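Local coordinates for transcriptional regulator, LacI family protein (Rhodococcus jostii, PDB 3K9C) that probably acts as a DNA-binding transcription factor of the LacI family, recognising cis-regulatory DNA and carrying a periplasmic-binding-protein-like domain, at residues B[246-249]-B[250-254]; B[70-74]-B[75-79]. All coordinates share one frame; numbering follows the deposited sequence.

Interaction 1: residues B[246-249]-B[250-254]; sequences AAVD and GALAQ
A246 opens the contact with its carbonyl, which accepts the backbone N-H of G250; N of G250 lies 2.8 Å from O of A246, the first of four consecutive i to i+4 bonds. G250 itself brings no side chain to the turn. A247 repeats the pattern one residue on, its O taking the N-H of A251 at 3.0 Å from N of A251, while its own methyl touches L92 and V94 of strand 91-94. With A251, which rests on A69 and I71 of strand 67-73, it forms an alanine-lined strip of helix 240-255 against these two parallel strands of the mixed sheet in the periplasmic-binding-protein-like fold, consistent with close packing of the helix on the sheet.

V248 carries the one apolar side-chain contact between the two segments. CG1 is anti to the backbone N (chi1 166°), which sets it beside the carbonyl carbon, where it meets CD1 of L252 at 3.9 Å. The two side chains run side by side and point the same way; V248 also packs on I33 and A36 of helix 24-39. In the backbone, N of L252 donates to O of V248 in the straightest bond of the series, with an N-H...O angle of 166°, and CD1 of L252 folds back to 3.2 Å from that oxygen.

At D249 the backbone O receives N of A253 at 2.8 Å, but the N-H is less well aimed, at 140°, and the methyl CB of A253 lies 3.2 Å from the same O. The carboxylate of D249 has its partner outside the helix: OD1 forms a salt bridge with NH2 of R40, just past helix 24-39, and L252 also touches that arginine.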
ATOM      1  N   ALA B 246     -16.920   5.989 -13.987  1.00 25.67           N
ATOM      2  CA  ALA B 246     -17.015   7.238 -14.732  1.00 25.62           C
ATOM      3  C   ALA B 246     -15.769   7.464 -15.585  1.00 27.32           C
ATOM      4  O   ALA B 246     -15.858   7.939 -16.722  1.00 28.37           O
ATOM      5  CB  ALA B 246     -17.211   8.393 -13.777  1.00 24.83           C
ATOM      6  N   ALA B 247     -14.605   7.123 -15.038  1.00 24.91           N
ATOM      7  CA  ALA B 247     -13.362   7.287 -15.772  1.00 24.08           C
ATOM      8  C   ALA B 247     -13.356   6.361 -16.993  1.00 25.11           C
ATOM      9  O   ALA B 247     -12.977   6.778 -18.093  1.00 24.53           O
ATOM     10  CB  ALA B 247     -12.174   6.984 -14.860  1.00 22.48           C
ATOM     11  N   VAL B 248     -13.771   5.109 -16.795  1.00 25.03           N
ATOM     12  CA  VAL B 248     -13.820   4.143 -17.891  1.00 28.12           C
ATOM     13  C   VAL B 248     -14.822   4.585 -18.970  1.00 30.04           C
ATOM     14  O   VAL B 248     -14.506   4.526 -20.159  1.00 32.07           O
ATOM     15  CB  VAL B 248     -14.198   2.711 -17.392  1.00 25.25           C
ATOM     16  CG1 VAL B 248     -14.570   1.817 -18.574  1.00 24.30           C
ATOM     17  CG2 VAL B 248     -13.021   2.090 -16.660  1.00 24.46           C
ATOM     18  N   ASP B 249     -16.015   5.021 -18.559  1.00 30.96           N
ATOM     19  CA  ASP B 249     -17.038   5.477 -19.509  1.00 33.16           C
ATOM     20  C   ASP B 249     -16.574   6.718 -20.259  1.00 32.42           C
ATOM     21  O   ASP B 249     -16.801   6.844 -21.458  1.00 33.25           O
ATOM     22  CB  ASP B 249     -18.354   5.786 -18.796  1.00 35.96           C
ATOM     23  CG  ASP B 249     -19.081   4.536 -18.340  1.00 41.59           C
ATOM     24  OD1 ASP B 249     -19.153   3.571 -19.131  1.00 43.84           O
ATOM     25  OD2 ASP B 249     -19.593   4.521 -17.196  1.00 44.82           O
ATOM     26  N   GLY B 250     -15.934   7.641 -19.544  1.00 32.57           N
ATOM     27  CA  GLY B 250     -15.431   8.849 -20.176  1.00 30.68           C
ATOM     28  C   GLY B 250     -14.405   8.493 -21.237  1.00 30.36           C
ATOM     29  O   GLY B 250     -14.378   9.081 -22.319  1.00 29.46           O
ATOM     30  N   ALA B 251     -13.555   7.518 -20.932  1.00 30.38           N
ATOM     31  CA  ALA B 251     -12.530   7.088 -21.879  1.00 30.35           C
ATOM     32  C   ALA B 251     -13.168   6.399 -23.086  1.00 30.15           C
ATOM     33  O   ALA B 251     -12.815   6.684 -24.227  1.00 30.72           O
ATOM     34  CB  ALA B 251     -11.538   6.152 -21.199  1.00 27.60           C
ATOM     35  N   LEU B 252     -14.101   5.487 -22.835  1.00 31.14           N
ATOM     36  CA  LEU B 252     -14.779   4.793 -23.921  1.00 32.69           C
ATOM     37  C   LEU B 252     -15.578   5.791 -24.769  1.00 33.25           C
ATOM     38  O   LEU B 252     -15.748   5.596 -25.971  1.00 34.69           O
ATOM     39  CB  LEU B 252     -15.694   3.694 -23.366  1.00 33.55           C
ATOM     40  CG  LEU B 252     -15.076   2.295 -23.245  1.00 33.82           C
ATOM     41  CD1 LEU B 252     -13.856   2.326 -22.352  1.00 35.18           C
ATOM     42  CD2 LEU B 252     -16.103   1.330 -22.710  1.00 34.06           C
ATOM     43  N   ALA B 253     -16.048   6.864 -24.139  1.00 33.43           N
ATOM     44  CA  ALA B 253     -16.802   7.892 -24.839  1.00 35.09           C
ATOM     45  C   ALA B 253     -15.882   8.685 -25.767  1.00 36.87           C
ATOM     46  O   ALA B 253     -16.270   9.031 -26.884  1.00 38.21           O
ATOM     47  CB  ALA B 253     -17.463   8.824 -23.841  1.00 32.89           C
ATOM     48  N   GLN B 254     -14.669   8.973 -25.297  1.00 37.38           N
ATOM     49  CA  GLN B 254     -13.689   9.721 -26.081  1.00 37.79           C
ATOM     50  C   GLN B 254     -13.164   8.884 -27.244  1.00 39.22           C
ATOM     51  O   GLN B 254     -12.782   9.416 -28.291  1.00 39.34           O
ATOM     52  CB  GLN B 254     -12.523  10.177 -25.191  1.00 37.07           C
ATOM     53  CG  GLN B 254     -12.855  11.373 -24.307  1.00 36.03           C
ATOM     54  CD  GLN B 254     -11.656  11.907 -23.532  1.00 36.63           C
ATOM     55  OE1 GLN B 254     -10.590  12.160 -24.099  1.00 34.64           O
ATOM     56  NE2 GLN B 254     -11.834  12.095 -22.227  1.00 35.85           N
TER

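Interaction 2: residues B[70-74]-B[75-79]; sequences AILLG and TRFDT
L72 lays its CB and CD1 against T75, just beyond the end of strand 67-73. CB of L72 is 3.6 Å from CB of T75, and CD1 of L72 reaches over to 3.6 Å from OG1 of T75, so the hydroxyl has a hydrocarbon neighbour here while its polar partners lie elsewhere. The two side chains are set obliquely to each other. The same CD1 continues to CD2 of F77 at 4.1 Å, so that one leucine methyl bridges the threonine and the aromatic ring; from the strand, L72 also touches V18 of strand 13-20.

T75 holds OG1 anti to the backbone N (chi1 -176°), beside its carbonyl carbon. There OG1 accepts the backbone N-H of F77 at 3.2 Å from N of F77, in a nearly straight bond of 169°, which makes residues 75-77 an ST turn. The turn lies where the chain leaves a parallel strand of the periplasmic-binding-protein-like alpha/beta fold for helix 79-86, whose N-cap is D78. A carboxylate oxygen of E55 is the second partner of OG1, and its other oxygen bonds N of R76, so E55 holds both the hydroxyl and the turn. A valine in place of T75 would probably leave N of F77 without its acceptor and one E55 oxygen without its hydroxyl partner, weakening the turn.

G74 has a positive phi of 51° just after the strand. Past it, the bent chain of R76 brings CD to 3.8 Å from O of G74. R96 donates through NH1 to the carbonyls of T75 and F77, while the side chain of F77 touches E55 and V59 of helix 55-63.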
ATOM      1  N   ALA B  70      -5.715   6.411 -22.557  1.00 26.32           N
ATOM      2  CA  ALA B  70      -4.803   6.448 -21.430  1.00 26.39           C
ATOM      3  C   ALA B  70      -5.480   7.176 -20.284  1.00 24.70           C
ATOM      4  O   ALA B  70      -5.865   8.336 -20.422  1.00 25.42           O
ATOM      5  CB  ALA B  70      -3.504   7.163 -21.814  1.00 24.76           C
ATOM      6  N   ILE B  71      -5.640   6.474 -19.166  1.00 25.36           N
ATOM      7  CA  ILE B  71      -6.239   7.032 -17.958  1.00 24.22           C
ATOM      8  C   ILE B  71      -5.105   7.234 -16.941  1.00 25.05           C
ATOM      9  O   ILE B  71      -4.492   6.265 -16.475  1.00 22.64           O
ATOM     10  CB  ILE B  71      -7.272   6.065 -17.369  1.00 26.05           C
ATOM     11  CG1 ILE B  71      -8.441   5.904 -18.338  1.00 25.80           C
ATOM     12  CG2 ILE B  71      -7.745   6.570 -16.012  1.00 25.50           C
ATOM     13  CD1 ILE B  71      -9.391   4.804 -17.955  1.00 29.29           C
ATOM     14  N   LEU B  72      -4.819   8.490 -16.610  1.00 24.53           N
ATOM     15  CA  LEU B  72      -3.748   8.805 -15.669  1.00 23.50           C
ATOM     16  C   LEU B  72      -4.297   9.162 -14.286  1.00 23.17           C
ATOM     17  O   LEU B  72      -5.010  10.155 -14.127  1.00 21.79           O
ATOM     18  CB  LEU B  72      -2.906   9.977 -16.198  1.00 24.43           C
ATOM     19  CG  LEU B  72      -2.429   9.963 -17.660  1.00 27.40           C
ATOM     20  CD1 LEU B  72      -1.501  11.155 -17.892  1.00 26.62           C
ATOM     21  CD2 LEU B  72      -1.706   8.671 -17.984  1.00 27.61           C
ATOM     22  N   LEU B  73      -3.962   8.357 -13.283  1.00 21.21           N
ATOM     23  CA  LEU B  73      -4.428   8.635 -11.930  1.00 21.73           C
ATOM     24  C   LEU B  73      -3.524   9.650 -11.222  1.00 22.01           C
ATOM     25  O   LEU B  73      -2.335   9.416 -11.043  1.00 20.51           O
ATOM     26  CB  LEU B  73      -4.489   7.343 -11.113  1.00 22.65           C
ATOM     27  CG  LEU B  73      -5.227   6.150 -11.720  1.00 23.12           C
ATOM     28  CD1 LEU B  73      -5.451   5.092 -10.631  1.00 22.39           C
ATOM     29  CD2 LEU B  73      -6.557   6.597 -12.311  1.00 23.44           C
ATOM     30  N   GLY B  74      -4.095  10.787 -10.838  1.00 23.79           N
ATOM     31  CA  GLY B  74      -3.328  11.815 -10.151  1.00 25.10           C
ATOM     32  C   GLY B  74      -2.033  12.217 -10.837  1.00 27.55           C
ATOM     33  O   GLY B  74      -1.020  12.436 -10.179  1.00 29.87           O
ATOM     34  N   THR B  75      -2.062  12.326 -12.159  1.00 28.00           N
ATOM     35  CA  THR B  75      -0.879  12.694 -12.931  1.00 29.17           C
ATOM     36  C   THR B  75      -0.307  14.069 -12.576  1.00 29.96           C
ATOM     37  O   THR B  75      -1.034  14.970 -12.155  1.00 29.72           O
ATOM     38  CB  THR B  75      -1.188  12.667 -14.451  1.00 28.90           C
ATOM     39  OG1 THR B  75       0.012  12.931 -15.192  1.00 32.19           O
ATOM     40  CG2 THR B  75      -2.237  13.711 -14.804  1.00 26.80           C
ATOM     41  N   ARG B  76       1.001  14.219 -12.761  1.00 31.04           N
ATOM     42  CA  ARG B  76       1.686  15.475 -12.474  1.00 34.78           C
ATOM     43  C   ARG B  76       2.152  16.153 -13.771  1.00 35.80           C
ATOM     44  O   ARG B  76       2.883  17.146 -13.734  1.00 36.06           O
ATOM     45  CB  ARG B  76       2.895  15.231 -11.559  1.00 36.91           C
ATOM     46  CG  ARG B  76       2.589  14.424 -10.302  1.00 41.15           C
ATOM     47  CD  ARG B  76       1.536  15.093  -9.442  1.00 44.36           C
ATOM     48  NE  ARG B  76       2.077  16.225  -8.698  1.00 49.35           N
ATOM     49  CZ  ARG B  76       2.893  16.110  -7.654  1.00 51.07           C
ATOM     50  NH1 ARG B  76       3.262  14.908  -7.223  1.00 51.54           N
ATOM     51  NH2 ARG B  76       3.342  17.198  -7.042  1.00 50.66           N
ATOM     52  N   PHE B  77       1.732  15.605 -14.908  1.00 35.08           N
ATOM     53  CA  PHE B  77       2.086  16.158 -16.214  1.00 35.95           C
ATOM     54  C   PHE B  77       1.540  17.569 -16.362  1.00 37.47           C
ATOM     55  O   PHE B  77       0.412  17.846 -15.954  1.00 36.74           O
ATOM     56  CB  PHE B  77       1.487  15.308 -17.339  1.00 34.99           C
ATOM     57  CG  PHE B  77       2.305  14.108 -17.712  1.00 35.27           C
ATOM     58  CD1 PHE B  77       3.499  13.815 -17.055  1.00 33.37           C
ATOM     59  CD2 PHE B  77       1.899  13.290 -18.765  1.00 35.89           C
ATOM     60  CE1 PHE B  77       4.276  12.734 -17.439  1.00 32.99           C
ATOM     61  CE2 PHE B  77       2.676  12.197 -19.162  1.00 35.55           C
ATOM     62  CZ  PHE B  77       3.869  11.923 -18.496  1.00 34.48           C
ATOM     63  N   ASP B  78       2.336  18.461 -16.949  1.00 39.77           N
ATOM     64  CA  ASP B  78       1.877  19.829 -17.176  1.00 41.31           C
ATOM     65  C   ASP B  78       1.112  19.870 -18.502  1.00 41.26           C
ATOM     66  O   ASP B  78       0.965  18.846 -19.176  1.00 39.27           O
ATOM     67  CB  ASP B  78       3.052  20.822 -17.215  1.00 42.54           C
ATOM     68  CG  ASP B  78       4.089  20.472 -18.270  1.00 46.16           C
ATOM     69  OD1 ASP B  78       3.700  20.093 -19.399  1.00 46.98           O
ATOM     70  OD2 ASP B  78       5.299  20.591 -17.973  1.00 48.44           O
ATOM     71  N   THR B  79       0.629  21.054 -18.864  1.00 41.58           N
ATOM     72  CA  THR B  79      -0.131  21.242 -20.095  1.00 43.47           C
ATOM     73  C   THR B  79       0.555  20.652 -21.321  1.00 43.85           C
ATOM     74  O   THR B  79      -0.085  20.001 -22.149  1.00 45.70           O
ATOM     75  CB  THR B  79      -0.380  22.743 -20.365  1.00 44.31           C
ATOM     76  OG1 THR B  79      -1.011  23.337 -19.224  1.00 44.43           O
ATOM     77  CG2 THR B  79      -1.272  22.924 -21.588  1.00 43.81           C
TER

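Overall arrangement
Interaction 2 comes first along the chain: strand 67-73, inside the larger sheet between strands 13-20 and 91-94, ends and passes through the turn at residues 74-77 toward helix 79-86. Interaction 1 follows much later, on helix 240-255. Each joins adjoining segments, so neither closes a long loop; the two lie in series, without nesting or crossing. Their centres are about 15 Å apart, yet they meet through I71, whose CD1 lies 4.1 Å from both O of A247 and CB of A251. The late helix thus covers a strand from early in the sequence, and helix 24-39 touches both, at V248 and at L73.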